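PDB 4RF6: arginine kinase from Anthopleura japonica, which catalyses the transfer of a phosphoryl group from ATP to L-arginine, giving N(omega)-phospho-L-arginine and ADP, and carries two kinase repeats in a single chain. Local coordinates for residues S460-E465 with L694-C699; E465-P470 with C699-Y704; R509-V514 with K614-Q619; I589-K594 with F602-R607. All coordinates share one frame; numbering follows the deposited sequence.

Contact 1: S460-E465 with L694-C699; sequences SDMNPE and LSEVQC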
# COMPACT_ATOMS: atom_id res chain seq x y z
N SER A 460 6.83 19.42 29.75
CA SER A 460 7.86 18.75 28.96
C SER A 460 9.20 19.46 29.16
O SER A 460 9.23 20.67 29.35
CB SER A 460 7.49 18.73 27.48
OG SER A 460 6.21 18.16 27.27
N ASP A 461 10.30 18.70 29.11
CA ASP A 461 11.63 19.27 29.32
C ASP A 461 12.69 18.42 28.64
O ASP A 461 13.09 17.38 29.17
CB ASP A 461 11.95 19.37 30.82
CG ASP A 461 13.15 20.25 31.12
OD1 ASP A 461 13.93 20.57 30.19
OD2 ASP A 461 13.34 20.61 32.30
N MET A 462 13.15 18.87 27.47
CA MET A 462 14.19 18.14 26.75
C MET A 462 15.53 18.87 26.78
O MET A 462 16.24 18.93 25.77
CB MET A 462 13.76 17.88 25.31
CG MET A 462 12.57 16.91 25.18
SD MET A 462 13.01 15.23 25.69
CE MET A 462 13.96 14.68 24.27
N ASN A 463 15.90 19.43 27.94
CA ASN A 463 17.23 20.00 28.14
C ASN A 463 18.12 19.06 28.93
O ASN A 463 18.01 18.97 30.15
CB ASN A 463 17.13 21.34 28.87
CG ASN A 463 18.47 22.06 28.98
OD1 ASN A 463 19.53 21.49 28.74
ND2 ASN A 463 18.41 23.34 29.35
N PRO A 464 19.04 18.36 28.23
CA PRO A 464 19.93 17.39 28.87
C PRO A 464 20.89 18.00 29.89
O PRO A 464 21.46 17.26 30.69
CB PRO A 464 20.73 16.81 27.68
CG PRO A 464 20.64 17.86 26.62
CD PRO A 464 19.30 18.49 26.79
N GLU A 465 21.07 19.32 29.88
CA GLU A 465 21.98 19.94 30.84
C GLU A 465 21.32 20.05 32.22
O GLU A 465 21.98 20.37 33.20
CB GLU A 465 22.44 21.32 30.35
CG GLU A 465 23.29 21.27 29.07
CD GLU A 465 23.81 22.64 28.64
OE1 GLU A 465 24.40 22.74 27.54
OE2 GLU A 465 23.63 23.62 29.40
N LEU A 694 5.54 14.20 35.10
CA LEU A 694 6.96 14.43 35.28
C LEU A 694 7.56 14.69 33.91
O LEU A 694 7.08 14.16 32.90
CB LEU A 694 7.65 13.22 35.95
CG LEU A 694 7.99 11.99 35.10
CD1 LEU A 694 8.72 10.94 35.95
CD2 LEU A 694 6.75 11.36 34.43
N SER A 695 8.60 15.52 33.85
CA SER A 695 9.20 15.87 32.57
C SER A 695 10.18 14.77 32.14
O SER A 695 10.50 13.88 32.93
CB SER A 695 9.94 17.19 32.68
OG SER A 695 11.10 17.06 33.48
N GLU A 696 10.64 14.84 30.89
CA GLU A 696 11.64 13.90 30.41
C GLU A 696 12.91 13.97 31.25
O GLU A 696 13.49 12.94 31.61
CB GLU A 696 11.95 14.13 28.93
CG GLU A 696 10.80 13.76 28.00
CD GLU A 696 9.78 14.87 27.86
OE1 GLU A 696 9.84 15.85 28.65
OE2 GLU A 696 8.91 14.76 26.97
N VAL A 697 13.32 15.19 31.57
CA VAL A 697 14.48 15.43 32.42
C VAL A 697 14.30 14.77 33.78
O VAL A 697 15.23 14.14 34.30
CB VAL A 697 14.70 16.95 32.62
CG1 VAL A 697 15.53 17.23 33.87
CG2 VAL A 697 15.36 17.55 31.38
N GLN A 698 13.12 14.92 34.36
CA GLN A 698 12.85 14.37 35.68
C GLN A 698 12.85 12.85 35.66
O GLN A 698 13.33 12.21 36.59
CB GLN A 698 11.53 14.91 36.23
CG GLN A 698 11.63 16.37 36.69
CD GLN A 698 10.30 16.95 37.11
OE1 GLN A 698 9.30 16.83 36.40
NE2 GLN A 698 10.27 17.58 38.28
N CYS A 699 12.30 12.29 34.59
CA CYS A 699 12.25 10.85 34.41
C CYS A 699 13.66 10.27 34.33
O CYS A 699 13.98 9.28 35.01
CB CYS A 699 11.47 10.51 33.14
SG CYS A 699 11.52 8.75 32.70
O HOH W 1 6.60 15.60 27.79
O HOH W 2 12.19 19.34 34.29
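D461 OD2, on the carboxylate that lies against V697, is gripped twice. It forms a salt bridge with K466 and accepts from a water that also binds S695 OG. D461 CG is 3.5 Å from V697 CG2, and D461 CB is 3.5 Å from S695 CB. D461 OD1 accepts from N463 N in an Asx turn. S695 is the helix N-cap: S695 OG accepts from Q698 N, and S695 N gives its hydrogen to Q698 OE1, forming a capping box. V697 N gives a weak bond to D461 O at 3.3 Å. The D461 carboxylate, beside the first turn of the helix, would probably be favoured by the helix N-terminus.

The direct bond of the contact runs from D461 N to E696 OE1, at 2.9 Å. It is nearly straight, at 174°, and arrives on the syn side of the carboxylate, a little out of its plane. A bend at chi2 (84°) brings CD of E696 round toward the 460-465 backbone. E696 OE2 forms a salt bridge with R488 and accepts from a water that in turn accepts from S460 OG. That hydroxyl is also hydrogen-bonded to H620. M462 crosses the E696 chain, with M462 SD 3.5 Å from E696 CG.

The loop joins helix 438-448 to strand 479-488 and here runs between two helices. Backbone and side chain of D461 lie over the first turn of helix 696-714. M462 packs on C606 and V609 of helix 598-616, and E696 also touches Y626 and M638 of strands 625-626 and 638-645.

Contact 2: E465-P470 with C699-Y704; sequences EKVDAP and CVQDMY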
# COMPACT_ATOMS: atom_id res chain seq x y z
N GLU A 465 21.07 19.32 29.88
CA GLU A 465 21.98 19.94 30.84
C GLU A 465 21.32 20.05 32.22
O GLU A 465 21.98 20.37 33.20
CB GLU A 465 22.44 21.32 30.35
CG GLU A 465 23.29 21.27 29.07
CD GLU A 465 23.81 22.64 28.64
OE1 GLU A 465 24.40 22.74 27.54
OE2 GLU A 465 23.63 23.62 29.40
N LYS A 466 20.02 19.77 32.29
CA LYS A 466 19.35 19.79 33.58
C LYS A 466 19.40 18.42 34.26
O LYS A 466 18.97 18.27 35.41
CB LYS A 466 17.92 20.33 33.45
CG LYS A 466 17.87 21.76 32.92
CD LYS A 466 16.45 22.21 32.59
CE LYS A 466 15.62 22.42 33.85
NZ LYS A 466 14.22 22.82 33.53
N VAL A 467 19.96 17.43 33.57
CA VAL A 467 20.24 16.13 34.19
C VAL A 467 21.67 16.06 34.72
O VAL A 467 22.63 16.29 33.98
CB VAL A 467 20.00 14.98 33.21
CG1 VAL A 467 20.49 13.67 33.81
CG2 VAL A 467 18.52 14.88 32.86
N ASP A 468 21.82 15.73 36.00
CA ASP A 468 23.13 15.59 36.63
C ASP A 468 23.43 14.10 36.79
O ASP A 468 22.94 13.47 37.73
CB ASP A 468 23.14 16.29 37.99
CG ASP A 468 24.54 16.56 38.51
OD1 ASP A 468 25.43 15.70 38.35
OD2 ASP A 468 24.75 17.65 39.08
N ALA A 469 24.22 13.54 35.88
CA ALA A 469 24.44 12.10 35.85
C ALA A 469 25.88 11.68 35.56
O ALA A 469 26.18 11.24 34.45
CB ALA A 469 23.48 11.45 34.85
N PRO A 470 26.77 11.79 36.56
CA PRO A 470 28.12 11.24 36.41
C PRO A 470 28.05 9.73 36.14
O PRO A 470 27.28 9.05 36.84
CB PRO A 470 28.77 11.51 37.77
CG PRO A 470 27.99 12.67 38.35
CD PRO A 470 26.58 12.48 37.85
N CYS A 699 12.30 12.29 34.59
CA CYS A 699 12.25 10.85 34.41
C CYS A 699 13.66 10.27 34.33
O CYS A 699 13.98 9.28 35.01
CB CYS A 699 11.47 10.51 33.14
SG CYS A 699 11.52 8.75 32.70
N VAL A 700 14.52 10.89 33.53
CA VAL A 700 15.90 10.43 33.38
C VAL A 700 16.67 10.61 34.68
O VAL A 700 17.46 9.74 35.08
CB VAL A 700 16.61 11.17 32.23
CG1 VAL A 700 18.08 10.78 32.17
CG2 VAL A 700 15.93 10.87 30.90
N GLN A 701 16.45 11.73 35.35
CA GLN A 701 17.12 11.97 36.63
C GLN A 701 16.68 10.93 37.67
O GLN A 701 17.51 10.41 38.42
CB GLN A 701 16.85 13.38 37.14
CG GLN A 701 17.64 13.74 38.39
CD GLN A 701 19.13 13.91 38.12
OE1 GLN A 701 19.55 14.88 37.49
NE2 GLN A 701 19.94 12.97 38.61
N ASP A 702 15.38 10.65 37.71
CA ASP A 702 14.83 9.62 38.59
C ASP A 702 15.46 8.26 38.33
O ASP A 702 15.79 7.52 39.27
CB ASP A 702 13.32 9.49 38.38
CG ASP A 702 12.54 10.58 39.09
OD1 ASP A 702 13.13 11.25 39.95
OD2 ASP A 702 11.33 10.73 38.79
N MET A 703 15.62 7.92 37.06
CA MET A 703 16.21 6.64 36.69
C MET A 703 17.65 6.57 37.15
O MET A 703 18.10 5.56 37.68
CB MET A 703 16.13 6.41 35.17
CG MET A 703 16.82 5.13 34.71
SD MET A 703 16.06 3.65 35.40
CE MET A 703 14.43 3.79 34.67
N TYR A 704 18.37 7.67 36.96
CA TYR A 704 19.76 7.74 37.38
C TYR A 704 19.86 7.57 38.89
O TYR A 704 20.68 6.81 39.38
CB TYR A 704 20.40 9.07 36.98
CG TYR A 704 21.83 9.19 37.45
CD1 TYR A 704 22.87 8.66 36.71
CD2 TYR A 704 22.14 9.82 38.66
CE1 TYR A 704 24.17 8.76 37.13
CE2 TYR A 704 23.44 9.91 39.10
CZ TYR A 704 24.45 9.38 38.33
OH TYR A 704 25.76 9.46 38.73
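Q701 and D468 meet through a pair of hydrogen bonds. D468 N donates to Q701 OE1 at 2.8 Å, in the plane of the side-chain amide and on a lone pair. Q701 NE2 donates back to D468 O at 3.2 Å. D468 O lies in the amide plane of Q701, although NE2 stands above the plane of the D468 carbonyl. The side-chain amide thus reads both the N-H and the C=O of one loop residue. A bend at chi2 (70°) sets CD of Q701 beside the loop.

One turn further along the helix, Y704 receives A469 over one ring face. A469 CA is 3.7 Å from the ring centroid in a CH-pi contact, and A469 CB is 3.4 Å from Y704 CD1. The tyrosine hydroxyl donates to P470 O, which lies at the ring edge. The modelled length of this bond is very short and its exact value is doubtful. P470 CD lies 3.3 Å from Y704 OH, the proline ring crossing the tyrosine at about a right angle. On the other side of Q701 along the chain, V467 CG1 and V700 CG1 touch at 4.1 Å, their side chains at about a right angle.

Further out, Q701 NE2 is also hydrogen-bonded to N705. V467 and V700 both lie against F602 of helix 598-616, and Y704 touches I598 and L472.

The chemistry is neutral and mostly directed at the loop backbone. Bonds at both ends of the amide fix the rotation of the Q701 group, and helix 696-714 holds the loop at D468 and P470 by peptide groups as well as by side chains.

Contact 3: R509-V514 with K614-Q619; sequences RKVVGV and KQLGFQ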
# COMPACT_ATOMS: atom_id res chain seq x y z
N ARG A 509 7.89 11.84 4.18
CA ARG A 509 8.73 12.74 3.39
C ARG A 509 9.44 13.78 4.25
O ARG A 509 10.64 14.02 4.10
CB ARG A 509 7.88 13.44 2.32
CG ARG A 509 8.69 14.20 1.28
CD ARG A 509 7.80 14.98 0.32
NE ARG A 509 7.42 16.29 0.85
CZ ARG A 509 6.25 16.54 1.44
NH1 ARG A 509 5.98 17.75 1.90
NH2 ARG A 509 5.35 15.58 1.56
N LYS A 510 8.69 14.40 5.16
CA LYS A 510 9.26 15.47 5.99
C LYS A 510 10.20 14.94 7.08
O LYS A 510 11.22 15.58 7.38
CB LYS A 510 8.16 16.33 6.60
CG LYS A 510 7.19 16.87 5.56
CD LYS A 510 6.67 18.26 5.89
CE LYS A 510 5.69 18.25 7.05
NZ LYS A 510 4.75 19.40 6.95
N VAL A 511 9.87 13.79 7.66
CA VAL A 511 10.76 13.19 8.67
C VAL A 511 12.09 12.75 8.04
O VAL A 511 13.17 13.09 8.55
CB VAL A 511 10.09 12.01 9.39
CG1 VAL A 511 11.08 11.33 10.31
CG2 VAL A 511 8.88 12.49 10.19
N VAL A 512 12.01 12.00 6.94
CA VAL A 512 13.20 11.58 6.20
C VAL A 512 14.08 12.79 5.85
O VAL A 512 15.30 12.73 5.99
CB VAL A 512 12.85 10.80 4.92
CG1 VAL A 512 14.10 10.57 4.05
CG2 VAL A 512 12.21 9.48 5.28
N GLY A 513 13.44 13.87 5.41
CA GLY A 513 14.14 15.12 5.14
C GLY A 513 14.99 15.60 6.30
O GLY A 513 16.19 15.85 6.15
N VAL A 514 14.37 15.72 7.47
CA VAL A 514 15.09 16.13 8.67
C VAL A 514 16.18 15.13 9.02
O VAL A 514 17.33 15.51 9.28
CB VAL A 514 14.14 16.28 9.88
CG1 VAL A 514 14.92 16.70 11.11
CG2 VAL A 514 13.05 17.30 9.59
N LYS A 614 12.16 21.45 16.24
CA LYS A 614 12.39 22.76 15.63
C LYS A 614 11.95 22.79 14.16
O LYS A 614 11.35 23.76 13.70
CB LYS A 614 13.86 23.13 15.79
CG LYS A 614 14.37 24.21 14.85
CD LYS A 614 15.89 24.14 14.76
CE LYS A 614 16.45 25.15 13.77
NZ LYS A 614 16.56 26.52 14.34
N GLN A 615 12.23 21.72 13.42
CA GLN A 615 11.88 21.68 12.00
C GLN A 615 10.41 21.35 11.72
O GLN A 615 9.81 21.92 10.79
CB GLN A 615 12.79 20.71 11.24
CG GLN A 615 14.24 21.16 11.13
CD GLN A 615 14.97 20.50 9.97
OE1 GLN A 615 14.46 20.45 8.85
NE2 GLN A 615 16.17 19.99 10.24
N LEU A 616 9.83 20.46 12.52
CA LEU A 616 8.50 19.93 12.21
C LEU A 616 7.41 20.26 13.22
O LEU A 616 6.25 20.43 12.85
CB LEU A 616 8.57 18.40 12.05
CG LEU A 616 9.53 17.88 10.99
CD1 LEU A 616 9.51 16.36 10.93
CD2 LEU A 616 9.19 18.46 9.63
N GLY A 617 7.79 20.33 14.50
CA GLY A 617 6.80 20.48 15.56
C GLY A 617 6.15 19.15 15.92
O GLY A 617 6.00 18.27 15.06
N PHE A 618 5.77 19.00 17.19
CA PHE A 618 5.10 17.79 17.68
C PHE A 618 3.70 18.11 18.16
O PHE A 618 3.41 19.25 18.52
CB PHE A 618 5.89 17.18 18.84
CG PHE A 618 7.29 16.77 18.48
CD1 PHE A 618 7.56 16.18 17.25
CD2 PHE A 618 8.33 16.98 19.37
CE1 PHE A 618 8.86 15.80 16.92
CE2 PHE A 618 9.62 16.60 19.05
CZ PHE A 618 9.89 16.02 17.82
N GLN A 619 2.83 17.10 18.16
CA GLN A 619 1.50 17.23 18.75
C GLN A 619 1.62 17.18 20.27
O GLN A 619 2.25 16.28 20.83
CB GLN A 619 0.58 16.12 18.25
CG GLN A 619 0.44 16.10 16.72
CD GLN A 619 -0.56 15.09 16.21
OE1 GLN A 619 -1.60 14.85 16.83
NE2 GLN A 619 -0.26 14.49 15.06
O HOH W 3 5.47 19.60 10.20
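L616 fills the tight part of this contact, reaching from the end of one helix onto the side of another. L616 CG is 3.8 Å from V514 CG2. Its two methyls then divide: L616 CD1 lies 4.0 Å from V511 CG2, and L616 CD2 lies 3.8 Å from K510 CB. CG is anti to the carbonyl carbon (chi1 -58°), which sets it against V514, while the methyls reach K510 and V511 a turn earlier in 509-514. V511 and L616 cross at about a right angle.

Both helices, 501-516 and 598-616, belong to the catalytic domain of the phosphagen kinase fold, where helices pack on a large antiparallel sheet. V511 continues from L616 to L587 and I581 of that sheet. G617 ends helix 598-616 with a positive phi of 80°, and the chain turns off toward F618, which touches L587 as well.

Toward solvent the contact turns polar. Exposed Q615 meets V514 tip to tip, with V514 CG2 3.5 Å from Q615 OE1 and V514 CG1 3.6 Å from Q615 NE2. The amide only rests on the two methyls there; its polar partner is E611, bound through NE2. The loose side is at the other edge. A water there donates to L616 O at 2.9 Å and takes a weak bond from K510 NZ. The amine has a second weak bond to Y493 OH. No direct hydrogen bond joins the two segments.

Contact 4: I589-K594 with F602-R607; sequences IISMEK and FGRLCR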
# COMPACT_ATOMS: atom_id res chain seq x y z
N ILE A 589 11.52 7.15 18.62
CA ILE A 589 12.88 7.66 18.58
C ILE A 589 13.68 7.05 19.73
O ILE A 589 13.30 7.20 20.89
CB ILE A 589 12.88 9.19 18.66
CG1 ILE A 589 11.89 9.75 17.63
CG2 ILE A 589 14.29 9.74 18.42
CD1 ILE A 589 11.68 11.26 17.67
N ILE A 590 14.78 6.38 19.40
CA ILE A 590 15.50 5.56 20.37
C ILE A 590 17.01 5.82 20.42
O ILE A 590 17.70 5.72 19.41
CB ILE A 590 15.29 4.06 20.09
CG1 ILE A 590 13.79 3.74 19.98
CG2 ILE A 590 15.95 3.19 21.16
CD1 ILE A 590 13.50 2.30 19.59
N SER A 591 17.51 6.15 21.61
CA SER A 591 18.95 6.31 21.84
C SER A 591 19.43 5.16 22.72
O SER A 591 18.75 4.80 23.69
CB SER A 591 19.25 7.67 22.49
OG SER A 591 20.65 7.88 22.61
N MET A 592 20.59 4.59 22.39
CA MET A 592 21.00 3.31 22.96
C MET A 592 22.52 3.16 23.07
O MET A 592 23.25 3.53 22.15
CB MET A 592 20.44 2.19 22.08
CG MET A 592 20.24 2.63 20.63
SD MET A 592 19.78 1.32 19.49
CE MET A 592 19.04 0.14 20.63
N GLU A 593 22.99 2.59 24.18
CA GLU A 593 24.42 2.32 24.36
C GLU A 593 24.66 1.04 25.16
O GLU A 593 23.80 0.60 25.94
CB GLU A 593 25.11 3.48 25.09
CG GLU A 593 25.28 4.77 24.29
CD GLU A 593 26.10 5.81 25.05
OE1 GLU A 593 26.21 6.96 24.56
OE2 GLU A 593 26.63 5.48 26.13
N LYS A 594 25.83 0.44 24.95
CA LYS A 594 26.32 -0.56 25.89
C LYS A 594 26.82 0.24 27.07
O LYS A 594 27.24 1.39 26.92
CB LYS A 594 27.50 -1.34 25.30
CG LYS A 594 27.17 -2.26 24.14
CD LYS A 594 28.33 -3.24 23.95
CE LYS A 594 28.80 -3.30 22.50
NZ LYS A 594 27.95 -4.20 21.68
N PHE A 602 20.83 10.20 26.81
CA PHE A 602 19.81 11.24 26.84
C PHE A 602 20.26 12.50 26.10
O PHE A 602 19.44 13.17 25.46
CB PHE A 602 19.44 11.59 28.28
CG PHE A 602 18.27 12.54 28.39
CD1 PHE A 602 17.06 12.23 27.77
CD2 PHE A 602 18.38 13.73 29.09
CE1 PHE A 602 15.98 13.10 27.85
CE2 PHE A 602 17.30 14.60 29.18
CZ PHE A 602 16.11 14.29 28.57
N GLY A 603 21.54 12.81 26.20
CA GLY A 603 22.08 13.96 25.48
C GLY A 603 21.96 13.77 23.98
O GLY A 603 21.61 14.70 23.25
N ARG A 604 22.26 12.56 23.52
CA ARG A 604 22.11 12.24 22.10
C ARG A 604 20.64 12.28 21.70
O ARG A 604 20.29 12.83 20.65
CB ARG A 604 22.70 10.86 21.80
CG ARG A 604 22.61 10.45 20.33
CD ARG A 604 23.24 9.08 20.07
NE ARG A 604 24.48 8.90 20.80
CZ ARG A 604 24.61 8.12 21.88
NH1 ARG A 604 23.56 7.45 22.35
NH2 ARG A 604 25.78 8.02 22.49
N LEU A 605 19.78 11.72 22.53
CA LEU A 605 18.34 11.72 22.26
C LEU A 605 17.80 13.14 22.10
O LEU A 605 17.05 13.43 21.16
CB LEU A 605 17.57 11.00 23.37
CG LEU A 605 16.06 11.02 23.15
CD1 LEU A 605 15.70 10.21 21.90
CD2 LEU A 605 15.30 10.51 24.36
N CYS A 606 18.18 14.02 23.02
CA CYS A 606 17.71 15.40 23.01
C CYS A 606 18.17 16.16 21.77
O CYS A 606 17.39 16.91 21.18
CB CYS A 606 18.17 16.13 24.26
SG CYS A 606 17.19 15.75 25.72
N ARG A 607 19.43 15.99 21.40
CA ARG A 607 19.97 16.63 20.21
C ARG A 607 19.14 16.28 18.97
O ARG A 607 18.78 17.15 18.17
CB ARG A 607 21.44 16.24 20.01
CG ARG A 607 22.40 16.99 20.94
CD ARG A 607 23.71 16.25 21.13
NE ARG A 607 24.20 15.70 19.88
CZ ARG A 607 24.80 14.52 19.76
NH1 ARG A 607 25.00 13.77 20.84
NH2 ARG A 607 25.20 14.10 18.58
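Strand 587-594 of the large antiparallel sheet leads through a short turn into helix 598-616, which packs back on it, and S591 and L605 mark where they lie closest. The helix segment runs back over the strand segment at 154°, with 7.7 Å between their axes. S591 CB and L605 CB are 3.8 Å apart. Toward the start of the strand segment, L605 CD1 meets I589 CG2 at 3.8 Å, the two side chains crossing at a slant.

The polar half is built round R604. Its NH1 donates to S591 OG at 3.0 Å, in a bent bond of 133°, with the hydroxyl tilted from the guanidinium plane. R604 NH2 forms a salt bridge with E593 OE1. The modelled distance is very short, so its exact value is doubtful. The carboxylate and guanidinium planes stand 45° apart. Both oxygens have second partners in the first turn of the helix: S591 OG is hydrogen-bonded to V601 O, and E593 OE1 to S600 OG. R604 NE also has a long, weak ion pair with D521.

The strand is held in the sheet on both flanks, pairing by backbone bonds with 479-488 and, as I590 with L578, with 577-581. The helix lies over one face, where F602 and L605 rest on I484, and C606 turns to M462 and P464.

Overall arrangement
All four contacts lie in the second kinase repeat. Contact 4 is the buried one, joining a central strand to the helix that follows it. The other three are partly buried. Contacts 1 and 2 fasten one long loop to successive turns of helix 696-714; they share E465 and C699 and meet in the D461-K466 salt bridge. Contact 1 relies on carboxylates and waters at a helix start, contact 2 on an amide and a tyrosine ring. Helix 598-616 links the set: F602 of contact 4 touches contacts 1 and 2, C606 touches contact 1, and the helix's far end supplies contact 3. Contact 3 is largely apolar, about 18 Å from contact 4 between centres.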